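Local coordinates for protein nadb-ler3 (Gallus gallus, PDB 3WXB) that probably reduces carbonyl compounds with NADPH or NADH as hydride donor, as a carbonyl reductase of the short-chain dehydrogenase/reductase family, at residues M133-P144 with S197-L208. Sequence-based numbering, arbitrary orientation.
With NDP (NADPH dihydro-nicotinamide-adenine-dinucleotide phosphate), chain C; EDO (1,2-ethanediol), chain D.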
loop_
_atom_site.group_PDB
_atom_site.type_symbol
_atom_site.label_atom_id
_atom_site.label_comp_id
_atom_site.label_asym_id
_atom_site.label_seq_id
_atom_site.Cartn_x
_atom_site.Cartn_y
_atom_site.Cartn_z
ATOM N N MET A 133 12.247 0.938 1.706
ATOM C CA MET A 133 10.786 1.197 1.514
ATOM C C MET A 133 10.440 1.510 0.065
ATOM O O MET A 133 9.470 0.987 -0.512
ATOM C CB MET A 133 10.273 2.313 2.402
ATOM C CG MET A 133 10.314 1.963 3.843
ATOM S SD MET A 133 8.918 0.958 4.443
ATOM C CE MET A 133 7.612 2.167 4.265
ATOM N N SER A 134 11.213 2.405 -0.534
ATOM C CA SER A 134 11.010 2.776 -1.898
ATOM C C SER A 134 11.283 1.665 -2.936
ATOM O O SER A 134 10.514 1.467 -3.929
ATOM C CB SER A 134 11.815 4.073 -2.162
ATOM O OG SER A 134 11.443 4.605 -3.417
ATOM N N GLU A 135 12.327 0.884 -2.742
ATOM C CA GLU A 135 12.610 -0.162 -3.709
ATOM C C GLU A 135 11.570 -1.312 -3.717
ATOM O O GLU A 135 11.248 -1.867 -4.779
ATOM C CB GLU A 135 14.010 -0.733 -3.510
ATOM C CG GLU A 135 15.079 0.323 -4.012
ATOM C CD GLU A 135 16.506 -0.117 -3.805
ATOM O OE1 GLU A 135 16.740 -1.135 -3.145
ATOM O OE2 GLU A 135 17.397 0.591 -4.332
ATOM N N VAL A 136 11.145 -1.693 -2.533
ATOM C CA VAL A 136 10.205 -2.819 -2.355
ATOM C C VAL A 136 8.855 -2.369 -2.907
ATOM O O VAL A 136 8.173 -3.120 -3.607
ATOM C CB VAL A 136 10.093 -3.267 -0.847
ATOM C CG1 VAL A 136 9.015 -4.411 -0.658
ATOM C CG2 VAL A 136 11.465 -3.837 -0.326
ATOM N N TYR A 137 8.515 -1.108 -2.682
ATOM C CA TYR A 137 7.320 -0.507 -3.307
ATOM C C TYR A 137 7.351 -0.457 -4.835
ATOM O O TYR A 137 6.349 -0.786 -5.539
ATOM C CB TYR A 137 7.111 0.897 -2.820
ATOM C CG TYR A 137 5.743 1.485 -3.119
ATOM C CD1 TYR A 137 5.592 2.569 -4.010
ATOM C CD2 TYR A 137 4.581 0.941 -2.502
ATOM C CE1 TYR A 137 4.332 3.129 -4.282
ATOM C CE2 TYR A 137 3.333 1.481 -2.737
ATOM C CZ TYR A 137 3.202 2.553 -3.628
ATOM O OH TYR A 137 1.970 3.067 -3.837
ATOM N N THR A 138 8.477 0.002 -5.377
ATOM C CA THR A 138 8.499 0.012 -6.815
ATOM C C THR A 138 8.398 -1.378 -7.458
ATOM O O THR A 138 7.726 -1.533 -8.455
ATOM C CB THR A 138 9.520 1.004 -7.512
ATOM O OG1 THR A 138 10.390 0.311 -8.402
ATOM C CG2 THR A 138 10.141 1.925 -6.609
ATOM N N THR A 139 9.045 -2.372 -6.889
ATOM C CA THR A 139 8.960 -3.753 -7.399
ATOM C C THR A 139 7.551 -4.424 -7.162
ATOM O O THR A 139 6.997 -5.105 -8.050
ATOM C CB THR A 139 9.965 -4.655 -6.667
ATOM O OG1 THR A 139 11.293 -4.120 -6.845
ATOM C CG2 THR A 139 9.933 -6.086 -7.194
ATOM N N ASN A 140 7.027 -4.248 -5.954
ATOM C CA ASN A 140 5.794 -4.957 -5.548
ATOM C C ASN A 140 4.520 -4.275 -5.926
ATOM O O ASN A 140 3.445 -4.903 -5.996
ATOM C CB ASN A 140 5.827 -5.236 -4.030
ATOM C CG ASN A 140 6.856 -6.284 -3.660
ATOM O OD1 ASN A 140 7.593 -6.802 -4.534
ATOM N ND2 ASN A 140 6.919 -6.637 -2.377
ATOM N N THR A 141 4.581 -2.976 -6.116
ATOM C CA THR A 141 3.346 -2.206 -6.295
ATOM C C THR A 141 3.349 -1.417 -7.553
ATOM O O THR A 141 2.408 -1.506 -8.347
ATOM C CB THR A 141 3.071 -1.224 -5.096
ATOM O OG1 THR A 141 3.251 -1.909 -3.850
ATOM C CG2 THR A 141 1.648 -0.635 -5.196
ATOM N N ILE A 142 4.408 -0.627 -7.783
ATOM C CA ILE A 142 4.395 0.199 -8.995
ATOM C C ILE A 142 4.552 -0.680 -10.266
ATOM O O ILE A 142 3.881 -0.429 -11.265
ATOM C CB ILE A 142 5.525 1.316 -8.978
ATOM C CG1 ILE A 142 5.329 2.263 -7.782
ATOM C CG2 ILE A 142 5.565 2.087 -10.337
ATOM C CD1 ILE A 142 6.487 3.407 -7.601
ATOM N N ALA A 143 5.425 -1.675 -10.233
ATOM C CA ALA A 143 5.641 -2.505 -11.419
ATOM C C ALA A 143 4.307 -3.229 -11.838
ATOM O O ALA A 143 3.993 -3.279 -13.017
ATOM C CB ALA A 143 6.675 -3.511 -11.157
ATOM N N PRO A 144 3.530 -3.774 -10.867
ATOM C CA PRO A 144 2.235 -4.378 -11.350
ATOM C C PRO A 144 1.366 -3.363 -11.983
ATOM O O PRO A 144 0.736 -3.691 -12.982
ATOM C CB PRO A 144 1.605 -4.939 -10.050
ATOM C CG PRO A 144 2.857 -5.446 -9.351
ATOM C CD PRO A 144 3.826 -4.256 -9.513
ATOM N N SER A 197 8.392 -2.700 4.869
ATOM C CA SER A 197 8.439 -2.370 3.439
ATOM C C SER A 197 7.609 -3.368 2.589
ATOM O O SER A 197 6.901 -2.942 1.676
ATOM C CB SER A 197 9.881 -2.308 2.885
ATOM O OG SER A 197 10.577 -3.524 3.062
ATOM N N TYR A 198 7.737 -4.651 2.907
ATOM C CA TYR A 198 6.935 -5.697 2.211
ATOM C C TYR A 198 5.413 -5.566 2.507
ATOM O O TYR A 198 4.626 -5.521 1.572
ATOM C CB TYR A 198 7.395 -7.039 2.638
ATOM C CG TYR A 198 6.692 -8.211 1.943
ATOM C CD1 TYR A 198 7.049 -8.583 0.647
ATOM C CD2 TYR A 198 5.721 -8.963 2.608
ATOM C CE1 TYR A 198 6.454 -9.718 -0.018
ATOM C CE2 TYR A 198 5.127 -10.114 1.955
ATOM C CZ TYR A 198 5.507 -10.452 0.670
ATOM O OH TYR A 198 4.968 -11.519 0.024
ATOM N N ARG A 199 5.039 -5.424 3.787
ATOM C CA ARG A 199 3.635 -5.357 4.231
ATOM C C ARG A 199 2.946 -4.136 3.638
ATOM O O ARG A 199 1.805 -4.184 3.135
ATOM C CB ARG A 199 3.525 -5.378 5.798
ATOM C CG ARG A 199 4.151 -6.596 6.443
ATOM C CD ARG A 199 3.891 -6.583 7.934
ATOM N NE ARG A 199 4.461 -7.791 8.493
ATOM C CZ ARG A 199 3.812 -8.957 8.587
ATOM N NH1 ARG A 199 2.504 -9.069 8.198
ATOM N NH2 ARG A 199 4.445 -10.004 9.084
ATOM N N CYS A 200 3.623 -2.993 3.713
ATOM C CA CYS A 200 3.034 -1.751 3.150
ATOM C C CYS A 200 2.860 -1.910 1.639
ATOM O O CYS A 200 1.773 -1.476 1.073
ATOM C CB CYS A 200 3.941 -0.508 3.448
ATOM S SG CYS A 200 3.905 -0.075 5.181
ATOM N N SER A 201 3.845 -2.495 0.945
ATOM C CA SER A 201 3.706 -2.692 -0.509
ATOM C C SER A 201 2.550 -3.666 -0.868
ATOM O O SER A 201 1.923 -3.490 -1.881
ATOM C CB SER A 201 4.981 -3.224 -1.170
ATOM O OG SER A 201 5.262 -4.593 -0.903
ATOM N N LYS A 202 2.333 -4.689 -0.046
ATOM C CA LYS A 202 1.221 -5.654 -0.355
ATOM C C LYS A 202 -0.156 -5.095 -0.059
ATOM O O LYS A 202 -1.094 -5.365 -0.803
ATOM C CB LYS A 202 1.469 -6.993 0.314
ATOM C CG LYS A 202 2.758 -7.698 -0.203
ATOM C CD LYS A 202 2.619 -8.046 -1.722
ATOM C CE LYS A 202 3.689 -9.159 -2.174
ATOM N NZ LYS A 202 3.578 -9.499 -3.684
ATOM N N ALA A 203 -0.291 -4.298 1.008
ATOM C CA ALA A 203 -1.543 -3.573 1.223
ATOM C C ALA A 203 -1.819 -2.596 0.070
ATOM O O ALA A 203 -2.950 -2.502 -0.403
ATOM C CB ALA A 203 -1.551 -2.817 2.643
ATOM N N ALA A 204 -0.778 -1.914 -0.432
ATOM C CA ALA A 204 -0.946 -1.021 -1.555
ATOM C C ALA A 204 -1.318 -1.763 -2.859
ATOM O O ALA A 204 -2.034 -1.191 -3.689
ATOM C CB ALA A 204 0.376 -0.160 -1.790
ATOM N N LEU A 205 -0.789 -2.974 -3.026
ATOM C CA LEU A 205 -1.104 -3.823 -4.165
ATOM C C LEU A 205 -2.599 -4.254 -4.045
ATOM O O LEU A 205 -3.276 -4.387 -5.057
ATOM C CB LEU A 205 -0.254 -5.114 -4.101
ATOM C CG LEU A 205 -0.419 -6.129 -5.266
ATOM C CD1 LEU A 205 -0.070 -5.538 -6.670
ATOM C CD2 LEU A 205 0.420 -7.399 -5.045
ATOM N N ASN A 206 -3.063 -4.530 -2.823
ATOM C CA ASN A 206 -4.496 -4.871 -2.658
ATOM C C ASN A 206 -5.351 -3.700 -3.089
ATOM O O ASN A 206 -6.341 -3.863 -3.802
ATOM C CB ASN A 206 -4.752 -5.299 -1.242
ATOM C CG ASN A 206 -4.111 -6.646 -0.940
ATOM O OD1 ASN A 206 -3.672 -7.355 -1.868
ATOM N ND2 ASN A 206 -4.135 -7.056 0.317
ATOM N N MET A 207 -4.932 -2.495 -2.675
ATOM C CA MET A 207 -5.519 -1.270 -3.131
ATOM C C MET A 207 -5.491 -1.140 -4.620
ATOM O O MET A 207 -6.534 -0.787 -5.239
ATOM C CB MET A 207 -4.919 -0.010 -2.419
ATOM C CG MET A 207 -5.479 1.327 -2.987
ATOM S SD MET A 207 -7.355 1.480 -2.926
ATOM C CE MET A 207 -7.577 1.974 -1.221
ATOM N N LEU A 208 -4.308 -1.358 -5.227
ATOM C CA LEU A 208 -4.202 -1.255 -6.688
ATOM C C LEU A 208 -5.218 -2.174 -7.377
ATOM O O LEU A 208 -5.912 -1.752 -8.324
ATOM C CB LEU A 208 -2.805 -1.628 -7.156
ATOM C CG LEU A 208 -2.575 -1.765 -8.650
ATOM C CD1 LEU A 208 -2.893 -0.381 -9.430
ATOM C CD2 LEU A 208 -1.093 -2.273 -8.914
HETATM P PA NDP C . 11.000 -15.861 -4.905
HETATM O O1A NDP C . 11.871 -14.943 -4.112
HETATM O O2A NDP C . 11.248 -17.240 -4.783
HETATM O O5B NDP C . 11.029 -15.530 -6.363
HETATM C C5B NDP C . 11.027 -14.127 -6.750
HETATM C C4B NDP C . 10.829 -14.073 -8.225
HETATM O O4B NDP C . 10.520 -12.644 -8.682
HETATM C C3B NDP C . 12.097 -14.464 -9.021
HETATM O O3B NDP C . 11.599 -14.933 -10.343
HETATM C C2B NDP C . 12.780 -13.099 -9.214
HETATM O O2B NDP C . 13.727 -13.063 -10.304
HETATM C C1B NDP C . 11.561 -12.199 -9.560
HETATM N N9A NDP C . 11.918 -10.704 -9.299
HETATM C C8A NDP C . 12.232 -10.061 -8.147
HETATM N N7A NDP C . 12.494 -8.772 -8.440
HETATM C C5A NDP C . 12.485 -8.637 -9.757
HETATM C C6A NDP C . 12.688 -7.576 -10.557
HETATM N N6A NDP C . 13.030 -6.398 -10.004
HETATM N N1A NDP C . 12.538 -7.695 -11.887
HETATM C C2A NDP C . 12.136 -8.885 -12.437
HETATM N N3A NDP C . 11.952 -9.977 -11.599
HETATM C C4A NDP C . 12.087 -9.816 -10.287
HETATM O O3 NDP C . 9.494 -15.426 -4.417
HETATM P PN NDP C . 8.212 -16.410 -4.443
HETATM O O1N NDP C . 8.085 -16.999 -3.116
HETATM O O2N NDP C . 8.203 -17.241 -5.661
HETATM O O5D NDP C . 7.095 -15.224 -4.542
HETATM C C5D NDP C . 6.384 -14.861 -5.742
HETATM C C4D NDP C . 5.229 -13.929 -5.341
HETATM O O4D NDP C . 4.441 -14.567 -4.348
HETATM C C3D NDP C . 5.826 -12.668 -4.652
HETATM O O3D NDP C . 5.050 -11.579 -5.137
HETATM C C2D NDP C . 5.611 -12.870 -3.208
HETATM O O2D NDP C . 5.488 -11.634 -2.508
HETATM C C1D NDP C . 4.324 -13.659 -3.192
HETATM N N1N NDP C . 4.166 -14.414 -1.922
HETATM C C2N NDP C . 5.041 -15.438 -1.531
HETATM C C3N NDP C . 4.839 -16.117 -0.324
HETATM C C7N NDP C . 5.653 -17.189 0.085
HETATM O O7N NDP C . 5.442 -17.723 1.176
HETATM N N7N NDP C . 6.567 -17.669 -0.815
HETATM C C4N NDP C . 3.785 -15.735 0.531
HETATM C C5N NDP C . 2.898 -14.707 0.183
HETATM C C6N NDP C . 3.086 -14.015 -1.024
HETATM P P2B NDP C . 15.329 -13.355 -10.021
HETATM O O1X NDP C . 15.830 -12.607 -11.183
HETATM O O2X NDP C . 15.367 -14.824 -10.007
HETATM O O3X NDP C . 15.603 -12.692 -8.717
HETATM C C1 EDO D . 6.062 -14.118 2.930
HETATM O O1 EDO D . 6.885 -13.863 4.110
HETATM C C2 EDO D . 4.588 -14.046 3.350
HETATM O O2 EDO D . 4.096 -13.058 2.401
HETATM O O HOH W 1 7.261 -0.240 0.666
HETATM O O HOH W 2 3.895 -7.659 -5.580
#
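The Tyr137 ring meets Ala204 CB edge-on, 3.5 Å from CE2, while Thr141 CB of its own helix lies over one face near the rim; the same ring stacks on Tyr137 of the second subunit. On the other helix, the Tyr198 ring has Lys202 CG, one turn along, over the centre of one face and, in plane at its edge, O2D of the nicotinamide ribose of NADPH, hydrogen-bonded to Tyr198 OH at 2.6 Å. The Asn140 amide stands nearly upright to this ring (83°), its ND2 3.6 Å from CD1. These near-parallel helices (14°) lie side by side on one face of the Rossmann-fold sheet; Tyr198 and Lys202 have the YxxxK spacing of the SDR family, and Asn140 is consistent with the asparagine of its Asn-Ser-Tyr-Lys tetrad. Ser201 is a knob among Val136, Tyr137, Asn140 and Thr141; its OG accepts a 3.0 Å hydrogen bond from Asn140 ND2, near the amide plane, and ND2 also reaches Ile119 O. Set between its backbone N and carbonyl carbon (chi1 73°), Ser201 OG donates to Tyr198 O. Thr141 OG1 donates to Ser201 O at 2.9 Å. A phenylalanine in place of Tyr198 lacks the hydroxyl, so the ribose would probably be held less firmly at O2D. Water joins Asn140 O to Lys202 NZ, which also bonds Ile177 O and, at 2.9 Å, ribose O3D.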